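D-glucosaminate-6-phosphate ammonia lyase (Salmonella typhimurium, PDB 7LCE) belongs to the selenocysteine synthase-like proteins of the pyridoxal-phosphate aminotransferase superfamily and carries covalently bound pyridoxal phosphate. Local coordinates at residues 80-85 and 94-99. Sequence-based numbering, arbitrary orientation.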
loop_
_atom_site.group_PDB
_atom_site.type_symbol
_atom_site.label_atom_id
_atom_site.label_comp_id
_atom_site.label_asym_id
_atom_site.label_seq_id
_atom_site.Cartn_x
_atom_site.Cartn_y
_atom_site.Cartn_z
ATOM N N ALA A 80 -3.975 18.781 27.718
ATOM C CA ALA A 80 -2.571 18.537 28.039
ATOM C C ALA A 80 -1.919 17.633 27.000
ATOM O O ALA A 80 -0.770 17.860 26.605
ATOM C CB ALA A 80 -2.444 17.933 29.436
ATOM N N VAL A 81 -2.641 16.610 26.537
ATOM C CA VAL A 81 -2.111 15.744 25.487
ATOM C C VAL A 81 -1.922 16.533 24.199
ATOM O O VAL A 81 -0.879 16.442 23.540
ATOM C CB VAL A 81 -3.028 14.527 25.280
ATOM C CG1 VAL A 81 -2.593 13.736 24.056
ATOM C CG2 VAL A 81 -3.004 13.640 26.510
ATOM N N ALA A 82 -2.931 17.326 23.822
ATOM C CA ALA A 82 -2.802 18.174 22.642
ATOM C C ALA A 82 -1.646 19.153 22.791
ATOM O O ALA A 82 -0.976 19.479 21.805
ATOM C CB ALA A 82 -4.107 18.924 22.381
ATOM N N ALA A 83 -1.403 19.636 24.011
ATOM C CA ALA A 83 -0.250 20.497 24.249
ATOM C C ALA A 83 1.055 19.746 24.012
ATOM O O ALA A 83 2.014 20.307 23.467
ATOM C CB ALA A 83 -0.300 21.062 25.668
ATOM N N ALA A 84 1.117 18.479 24.428
ATOM C CA ALA A 84 2.341 17.704 24.243
ATOM C C ALA A 84 2.563 17.338 22.781
ATOM O O ALA A 84 3.712 17.191 22.348
ATOM C CB ALA A 84 2.303 16.441 25.103
ATOM N N ILE A 85 1.490 17.187 22.012
ATOM C CA ILE A 85 1.616 16.803 20.611
ATOM C C ILE A 85 1.858 18.014 19.721
ATOM O O ILE A 85 2.707 17.972 18.826
ATOM C CB ILE A 85 0.367 16.017 20.169
ATOM C CG1 ILE A 85 0.256 14.717 20.966
ATOM C CG2 ILE A 85 0.418 15.724 18.679
ATOM C CD1 ILE A 85 -0.930 13.868 20.586
ATOM N N ALA A 94 -4.807 23.418 14.851
ATOM C CA ALA A 94 -5.974 23.328 13.980
ATOM C C ALA A 94 -6.223 21.914 13.472
ATOM O O ALA A 94 -7.354 21.601 13.086
ATOM C CB ALA A 94 -5.819 24.286 12.799
ATOM N N LEU A 95 -5.201 21.055 13.460
ATOM C CA LEU A 95 -5.378 19.689 12.979
ATOM C C LEU A 95 -5.973 18.753 14.021
ATOM O O LEU A 95 -6.545 17.724 13.644
ATOM C CB LEU A 95 -4.049 19.106 12.491
ATOM C CG LEU A 95 -3.661 19.308 11.026
ATOM C CD1 LEU A 95 -3.513 20.778 10.671
ATOM C CD2 LEU A 95 -2.379 18.546 10.726
ATOM N N MET A 96 -5.847 19.071 15.306
ATOM C CA MET A 96 -6.298 18.151 16.339
ATOM C C MET A 96 -7.797 17.899 16.195
ATOM O O MET A 96 -8.555 18.821 15.868
ATOM C CB MET A 96 -5.988 18.712 17.726
ATOM C CG MET A 96 -4.506 18.934 18.004
ATOM S SD MET A 96 -3.521 17.421 18.054
ATOM C CE MET A 96 -2.813 17.407 16.407
ATOM N N PRO A 97 -8.264 16.664 16.438
ATOM C CA PRO A 97 -7.439 15.558 16.932
ATOM C C PRO A 97 -6.848 14.657 15.850
ATOM O O PRO A 97 -6.547 13.501 16.146
ATOM C CB PRO A 97 -8.422 14.765 17.800
ATOM C CG PRO A 97 -9.814 15.156 17.298
ATOM C CD PRO A 97 -9.664 16.251 16.271
ATOM N N ASP A 98 -6.664 15.168 14.633
ATOM C CA ASP A 98 -6.036 14.390 13.563
ATOM C C ASP A 98 -4.535 14.615 13.668
ATOM O O ASP A 98 -3.963 15.485 13.010
ATOM C CB ASP A 98 -6.577 14.793 12.195
ATOM C CG ASP A 98 -5.940 14.007 11.051
ATOM O OD1 ASP A 98 -5.203 13.035 11.322
ATOM O OD2 ASP A 98 -6.180 14.360 9.876
ATOM N N SER A 99 -3.886 13.801 14.499
ATOM C CA SER A 99 -2.447 13.909 14.734
ATOM C C SER A 99 -1.645 13.022 13.799
ATOM O O SER A 99 -0.634 12.442 14.204
ATOM C CB SER A 99 -2.143 13.564 16.185
ATOM O OG SER A 99 -2.496 12.218 16.455
#
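Ile85 meets both Met96 and Ser99 through a single methyl group. With CG2 anti to the backbone N and CG1 anti to the carbonyl carbon (chi1 -63°), this branch reaches the loop: Ile85 CG2 lies 4.3 Å from Met96 CE and 4.2 Å from Ser99 CB. Met96 CE is itself 3.9 Å from Ser99 CB, so the three carbons form a compact triangle.

Met96 is folded rather than extended: its first two torsions (chi1 -61°, chi2 -65°) bend the chain, and the third then sets the position of CE. The bend presents two parts of it to the helix: CE faces Ile85, while CG lies 4.4 Å from Ala82 CB, one helical turn earlier. No hydrogen bond crosses, and the spacings are consistent with van der Waals contact between apolar groups, without a polar link; the area buried is 143 Å².

Ser99 offers its CB alone. Its OG, 5.1 Å from Ile85 CG2, is hydrogen-bonded to Gly128 O and Asn104 ND2. Between Met96 and Ser99 the loop turns through a cis peptide before Pro97 and an inverse gamma turn centred on Asp98. Met96 O accepts a hydrogen bond from Arg125 NH1 of the second subunit, placing this loop at an interface.

The contact thus joins helix 73-86 to the loop that leads from helix 90-95 towards strand 105-109. Ile240 covers Ala82 and Met96, helix 227-234 meets Ala83, and helix 73-86 packs on the central mixed sheet, Ala80 on strand 206-210 and Ala84 and Ile85 on strand 153-159.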